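Local coordinates for protein cyanophycinase-like exopeptidase (actinobacterium SCGC AAA027-L06, PDB 6NQC) that probably hydrolyses peptide bonds as a serine peptidase of family S51, the family of cyanophycinase and related exopeptidases, at residues F58-T63 with Q82-L87; N183-P188 with L206-D211. All coordinates share one frame; numbering follows the deposited sequence.

Contact 1: residues F58-T63 with Q82-L87; sequences FLQIPT and QQADRL
The ring of Phe58 meets Ala84, Gln83 and Leu87 where strand 57-61 is covered by helix 70-87, the helical crossover of a beta-alpha-beta unit that returns to the sheet at strand 90-93. The axes of 58-61 and 82-87 run nearly antiparallel (166°), as expected of a crossover helix.

Apolar packing carries the contact. With CG of Phe58 anti to the backbone N (chi1 -169°), the ring lies so that its CD2-CE2 side faces the helix. Phe58 CD2 stands 4.1 Å from Ala84 CB, and the short alanine lets the helix backbone come near: the CA atoms of Phe58 and Ala84 are 6.7 Å apart. At the ring edge, Phe58 CE2 lies 4.1 Å from Gln83 CG, so the glutamine takes part through its aliphatic portion. Leu87 CD1 is a looser neighbour of Phe58 CE2, at 4.4 Å. Helix 39-51 closes round the same ring with Glu42 and Ile46.

The polar ends of Gln60 and Gln83 find partners beside this packing, with no hydrogen bond between strand segment and helix segment. Gln60 stands its amide on the Phe58 face, NE2 3.5 Å above the plane over the ring centre and OE1 pointing away, while NE2 donates to Gly80 O, about one helical turn before Ala84. Gln83 bends at chi2 (88°), which carries its amide away from the phenyl group; NE2 reaches Glu42 OE1 and Leu35 O. Its oxygen is held by Arg86, whose NH2 donates to Gln83 OE1 at 2.7 Å from above the carbonyl plane.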
loop_
_atom_site.group_PDB
_atom_site.type_symbol
_atom_site.label_atom_id
_atom_site.label_comp_id
_atom_site.label_asym_id
_atom_site.label_seq_id
_atom_site.Cartn_x
_atom_site.Cartn_y
_atom_site.Cartn_z
ATOM N N PHE A 58 10.068 -10.803 1.207
ATOM C CA PHE A 58 9.632 -9.411 1.341
ATOM C C PHE A 58 9.851 -8.777 -0.026
ATOM O O PHE A 58 10.943 -8.310 -0.355
ATOM C CB PHE A 58 10.460 -8.724 2.422
ATOM C CG PHE A 58 9.965 -7.389 2.863
ATOM C CD1 PHE A 58 9.004 -6.669 2.147
ATOM C CD2 PHE A 58 10.473 -6.838 4.022
ATOM C CE1 PHE A 58 8.595 -5.421 2.598
ATOM C CE2 PHE A 58 10.053 -5.598 4.469
ATOM C CZ PHE A 58 9.115 -4.892 3.755
ATOM N N LEU A 59 8.808 -8.805 -0.852
ATOM C CA LEU A 59 8.890 -8.349 -2.226
ATOM C C LEU A 59 8.550 -6.858 -2.253
ATOM O O LEU A 59 7.522 -6.440 -1.714
ATOM C CB LEU A 59 7.935 -9.174 -3.095
ATOM C CG LEU A 59 8.240 -9.291 -4.573
ATOM C CD1 LEU A 59 7.569 -10.507 -5.205
ATOM C CD2 LEU A 59 7.735 -8.012 -5.236
ATOM N N GLN A 60 9.438 -6.060 -2.816
ATOM C CA GLN A 60 9.378 -4.601 -2.705
ATOM C C GLN A 60 9.257 -3.997 -4.092
ATOM O O GLN A 60 10.038 -4.318 -4.989
ATOM C CB GLN A 60 10.608 -4.072 -1.977
ATOM C CG GLN A 60 10.680 -4.620 -0.588
ATOM C CD GLN A 60 12.005 -4.382 0.085
ATOM O OE1 GLN A 60 12.930 -3.825 -0.513
ATOM N NE2 GLN A 60 12.088 -4.769 1.360
ATOM N N ILE A 61 8.228 -3.184 -4.282
ATOM C CA ILE A 61 7.906 -2.637 -5.598
ATOM C C ILE A 61 7.964 -1.117 -5.516
ATOM O O ILE A 61 7.144 -0.466 -4.823
ATOM C CB ILE A 61 6.542 -3.144 -6.094
ATOM C CG1 ILE A 61 6.585 -4.668 -6.219
ATOM C CG2 ILE A 61 6.223 -2.500 -7.403
ATOM C CD1 ILE A 61 5.338 -5.287 -6.712
ATOM N N PRO A 62 8.953 -0.509 -6.184
ATOM C CA PRO A 62 9.191 0.922 -6.021
ATOM C C PRO A 62 8.677 1.734 -7.191
ATOM O O PRO A 62 9.112 2.864 -7.390
ATOM C CB PRO A 62 10.725 0.978 -5.957
ATOM C CG PRO A 62 11.084 -0.010 -7.037
ATOM C CD PRO A 62 10.067 -1.147 -6.920
ATOM N N THR A 63 7.765 1.175 -7.961
ATOM C CA THR A 63 7.323 1.819 -9.182
ATOM C C THR A 63 6.805 3.227 -8.992
ATOM O O THR A 63 6.898 4.043 -9.914
ATOM C CB THR A 63 6.208 0.952 -9.817
ATOM O OG1 THR A 63 6.686 -0.390 -9.887
ATOM C CG2 THR A 63 5.827 1.457 -11.200
ATOM N N GLN A 82 17.885 -3.391 3.850
ATOM C CA GLN A 82 18.318 -3.330 5.246
ATOM C C GLN A 82 17.177 -3.614 6.204
ATOM O O GLN A 82 17.391 -4.218 7.255
ATOM C CB GLN A 82 18.958 -1.964 5.532
ATOM C CG GLN A 82 20.235 -1.760 4.707
ATOM C CD GLN A 82 20.871 -0.372 4.855
ATOM O OE1 GLN A 82 22.038 -0.168 4.473
ATOM N NE2 GLN A 82 20.103 0.582 5.375
ATOM N N GLN A 83 15.948 -3.234 5.851
ATOM C CA GLN A 83 14.824 -3.634 6.686
ATOM C C GLN A 83 14.663 -5.153 6.658
ATOM O O GLN A 83 14.537 -5.791 7.710
ATOM C CB GLN A 83 13.540 -2.937 6.254
ATOM C CG GLN A 83 12.313 -3.338 7.067
ATOM C CD GLN A 83 12.124 -2.491 8.289
ATOM O OE1 GLN A 83 13.091 -2.173 8.991
ATOM N NE2 GLN A 83 10.881 -2.120 8.572
ATOM N N ALA A 84 14.665 -5.739 5.461
ATOM C CA ALA A 84 14.484 -7.184 5.341
ATOM C C ALA A 84 15.560 -7.934 6.118
ATOM O O ALA A 84 15.281 -8.945 6.770
ATOM C CB ALA A 84 14.509 -7.584 3.872
ATOM N N ASP A 85 16.798 -7.446 6.066
ATOM C CA ASP A 85 17.874 -8.067 6.840
ATOM C C ASP A 85 17.611 -7.987 8.344
ATOM O O ASP A 85 17.818 -8.961 9.075
ATOM C CB ASP A 85 19.209 -7.395 6.504
ATOM C CG ASP A 85 19.709 -7.749 5.096
ATOM O OD1 ASP A 85 19.181 -8.717 4.493
ATOM O OD2 ASP A 85 20.617 -7.048 4.600
ATOM N N ARG A 86 17.157 -6.835 8.831
ATOM C CA ARG A 86 16.839 -6.725 10.248
ATOM C C ARG A 86 15.743 -7.698 10.654
ATOM O O ARG A 86 15.743 -8.194 11.775
ATOM C CB ARG A 86 16.408 -5.289 10.595
ATOM C CG ARG A 86 17.519 -4.253 10.462
ATOM C CD ARG A 86 17.156 -2.926 11.136
ATOM N NE ARG A 86 16.140 -2.202 10.390
ATOM C CZ ARG A 86 16.405 -1.374 9.386
ATOM N NH1 ARG A 86 17.657 -1.152 9.022
ATOM N NH2 ARG A 86 15.408 -0.770 8.755
ATOM N N LEU A 87 14.764 -7.944 9.769
ATOM C CA LEU A 87 13.652 -8.799 10.158
ATOM C C LEU A 87 13.963 -10.286 9.973
ATOM O O LEU A 87 13.273 -11.121 10.556
ATOM C CB LEU A 87 12.394 -8.456 9.354
ATOM C CG LEU A 87 11.996 -6.997 9.434
ATOM C CD1 LEU A 87 10.710 -6.721 8.640
ATOM C CD2 LEU A 87 11.783 -6.605 10.871
#

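Contact 2: residues N183-P188 with L206-D211; sequences NVRVIP and LDLPTD
Arg185 grips Asp211 in a side-on, two-nitrogen salt bridge that ties edge strand 184-187 of the small mixed sheet to the loop between helix 199-205 and strand 213-217. This is the tight part of the contact. Arg185 NE meets Asp211 OD1 at 2.7 Å, and Arg185 NH2 meets Asp211 OD2 at 2.9 Å. Both bonds are almost straight and use the syn lone pairs, with guanidinium and carboxylate only 14° from coplanar. The arginine is extended until chi3 (76°), a bend that turns the NE/NH2 edge of the guanidinium to the Asp211 carboxylate; NH2 also donates to Leu205 O. Leu208 crosses this side chain at about a right angle, its CD1 over one guanidinium face and 3.5 Å from Arg185 NE.

Elsewhere the packing thins out. Ile187 CD1 touches Leu206 CD2 at 3.7 Å, a single apolar contact at the far end of the strand, and Leu206 is partly exposed. Pro209 and Thr210, the middle of the type I beta turn from Leu208 to Asp211, lie on the solvent side. Asp207 turns from the strand and pairs with Arg171.

Further bonds hold the carboxylate of Asp211 in place and probably favour its negative charge. Lys244 forms a second salt bridge to OD2, and across the turn Leu208 N donates to Asp211 OD2 at 3.0 Å, approaching from above the carboxylate plane.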
loop_
_atom_site.group_PDB
_atom_site.type_symbol
_atom_site.label_atom_id
_atom_site.label_comp_id
_atom_site.label_asym_id
_atom_site.label_seq_id
_atom_site.Cartn_x
_atom_site.Cartn_y
_atom_site.Cartn_z
ATOM N N ASN A 183 -14.524 0.472 -1.192
ATOM C CA ASN A 183 -15.325 1.527 -0.570
ATOM C C ASN A 183 -14.527 2.423 0.362
ATOM O O ASN A 183 -15.120 3.207 1.108
ATOM C CB ASN A 183 -16.508 0.913 0.183
ATOM C CG ASN A 183 -16.091 0.126 1.391
ATOM O OD1 ASN A 183 -15.056 -0.533 1.395
ATOM N ND2 ASN A 183 -16.911 0.182 2.431
ATOM N N VAL A 184 -13.206 2.343 0.331
ATOM C CA VAL A 184 -12.368 3.129 1.217
ATOM C C VAL A 184 -11.292 3.803 0.372
ATOM O O VAL A 184 -10.766 3.210 -0.575
ATOM C CB VAL A 184 -11.739 2.257 2.323
ATOM C CG1 VAL A 184 -10.855 3.137 3.167
ATOM C CG2 VAL A 184 -12.819 1.577 3.130
ATOM N N ARG A 185 -10.998 5.046 0.698
ATOM C CA ARG A 185 -9.852 5.769 0.160
ATOM C C ARG A 185 -9.063 6.402 1.300
ATOM O O ARG A 185 -9.633 6.839 2.304
ATOM C CB ARG A 185 -10.305 6.829 -0.817
ATOM C CG ARG A 185 -9.169 7.709 -1.340
ATOM C CD ARG A 185 -9.706 8.584 -2.493
ATOM N NE ARG A 185 -10.539 9.720 -2.096
ATOM C CZ ARG A 185 -10.097 10.911 -1.696
ATOM N NH1 ARG A 185 -8.798 11.159 -1.542
ATOM N NH2 ARG A 185 -10.973 11.842 -1.390
ATOM N N VAL A 186 -7.750 6.512 1.092
ATOM C CA VAL A 186 -6.794 6.912 2.112
ATOM C C VAL A 186 -6.118 8.223 1.719
ATOM O O VAL A 186 -5.589 8.360 0.606
ATOM C CB VAL A 186 -5.699 5.835 2.306
ATOM C CG1 VAL A 186 -4.517 6.383 3.135
ATOM C CG2 VAL A 186 -6.308 4.584 2.883
ATOM N N ILE A 187 -6.036 9.141 2.677
ATOM C CA ILE A 187 -5.146 10.285 2.615
ATOM C C ILE A 187 -3.956 9.983 3.539
ATOM O O ILE A 187 -4.159 9.892 4.759
ATOM C CB ILE A 187 -5.854 11.579 3.024
ATOM C CG1 ILE A 187 -7.023 11.807 2.071
ATOM C CG2 ILE A 187 -4.882 12.722 2.941
ATOM C CD1 ILE A 187 -7.999 12.880 2.508
ATOM N N PRO A 188 -2.759 9.796 3.003
ATOM C CA PRO A 188 -1.595 9.481 3.845
ATOM C C PRO A 188 -0.982 10.753 4.406
ATOM O O PRO A 188 -1.463 11.826 4.158
ATOM C CB PRO A 188 -0.640 8.800 2.873
ATOM C CG PRO A 188 -0.976 9.403 1.505
ATOM C CD PRO A 188 -2.454 9.743 1.557
ATOM N N LEU A 206 -9.832 16.020 -0.273
ATOM C CA LEU A 206 -10.814 15.674 0.753
ATOM C C LEU A 206 -12.166 15.236 0.212
ATOM O O LEU A 206 -13.019 14.835 1.006
ATOM C CB LEU A 206 -11.007 16.855 1.706
ATOM C CG LEU A 206 -9.837 17.070 2.673
ATOM C CD1 LEU A 206 -9.947 18.389 3.414
ATOM C CD2 LEU A 206 -9.792 15.874 3.631
ATOM N N ASP A 207 -12.397 15.293 -1.101
ATOM C CA ASP A 207 -13.782 15.096 -1.570
ATOM C C ASP A 207 -13.768 14.778 -3.057
ATOM O O ASP A 207 -13.728 15.693 -3.887
ATOM C CB ASP A 207 -14.628 16.339 -1.269
ATOM C CG ASP A 207 -16.024 16.254 -1.795
ATOM O OD1 ASP A 207 -16.484 15.122 -2.104
ATOM O OD2 ASP A 207 -16.652 17.333 -1.901
ATOM N N LEU A 208 -13.832 13.480 -3.369
ATOM C CA LEU A 208 -13.994 12.996 -4.720
ATOM C C LEU A 208 -15.393 12.453 -4.913
ATOM O O LEU A 208 -15.972 11.858 -3.983
ATOM C CB LEU A 208 -12.996 11.893 -5.090
ATOM C CG LEU A 208 -11.520 12.318 -5.042
ATOM C CD1 LEU A 208 -10.633 11.072 -5.373
ATOM C CD2 LEU A 208 -11.199 13.413 -6.029
ATOM N N PRO A 209 -15.947 12.596 -6.124
ATOM C CA PRO A 209 -17.330 12.145 -6.369
ATOM C C PRO A 209 -17.472 10.640 -6.348
ATOM O O PRO A 209 -18.599 10.148 -6.334
ATOM C CB PRO A 209 -17.640 12.688 -7.767
ATOM C CG PRO A 209 -16.282 12.747 -8.451
ATOM C CD PRO A 209 -15.289 13.103 -7.349
ATOM N N THR A 210 -16.354 9.904 -6.362
ATOM C CA THR A 210 -16.349 8.452 -6.316
ATOM C C THR A 210 -16.176 7.899 -4.904
ATOM O O THR A 210 -16.167 6.678 -4.729
ATOM C CB THR A 210 -15.242 7.937 -7.239
ATOM O OG1 THR A 210 -13.999 8.590 -6.908
ATOM C CG2 THR A 210 -15.589 8.254 -8.708
ATOM N N ASP A 211 -16.090 8.767 -3.896
ATOM C CA ASP A 211 -15.807 8.344 -2.533
ATOM C C ASP A 211 -16.996 7.627 -1.893
ATOM O O ASP A 211 -18.165 7.888 -2.196
ATOM C CB ASP A 211 -15.472 9.549 -1.642
ATOM C CG ASP A 211 -14.042 10.027 -1.781
ATOM O OD1 ASP A 211 -13.156 9.274 -2.253
ATOM O OD2 ASP A 211 -13.814 11.217 -1.417
#

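In the fold
Contact 1 and contact 2 sit on opposite sides of the chain's centre, their own centres 28 Å apart and their nearest atoms about 14 Å apart, so neither touches the other. They also belong to different sheets: 58-63 with 82-87 lies toward one end of the large mixed sheet, next to its outermost strand 90-93, whereas 183-188 supplies an outer strand of the small sheet, and 206-211 is the loop leading to its neighbour 213-217. A likely Ser-His-Glu triad (Ser154, apparently on a nucleophile elbow, with His189 and Glu219) adjoins contact 2: His189 directly follows segment 183-188, and the Ile187 side chain lies near the triad without touching it.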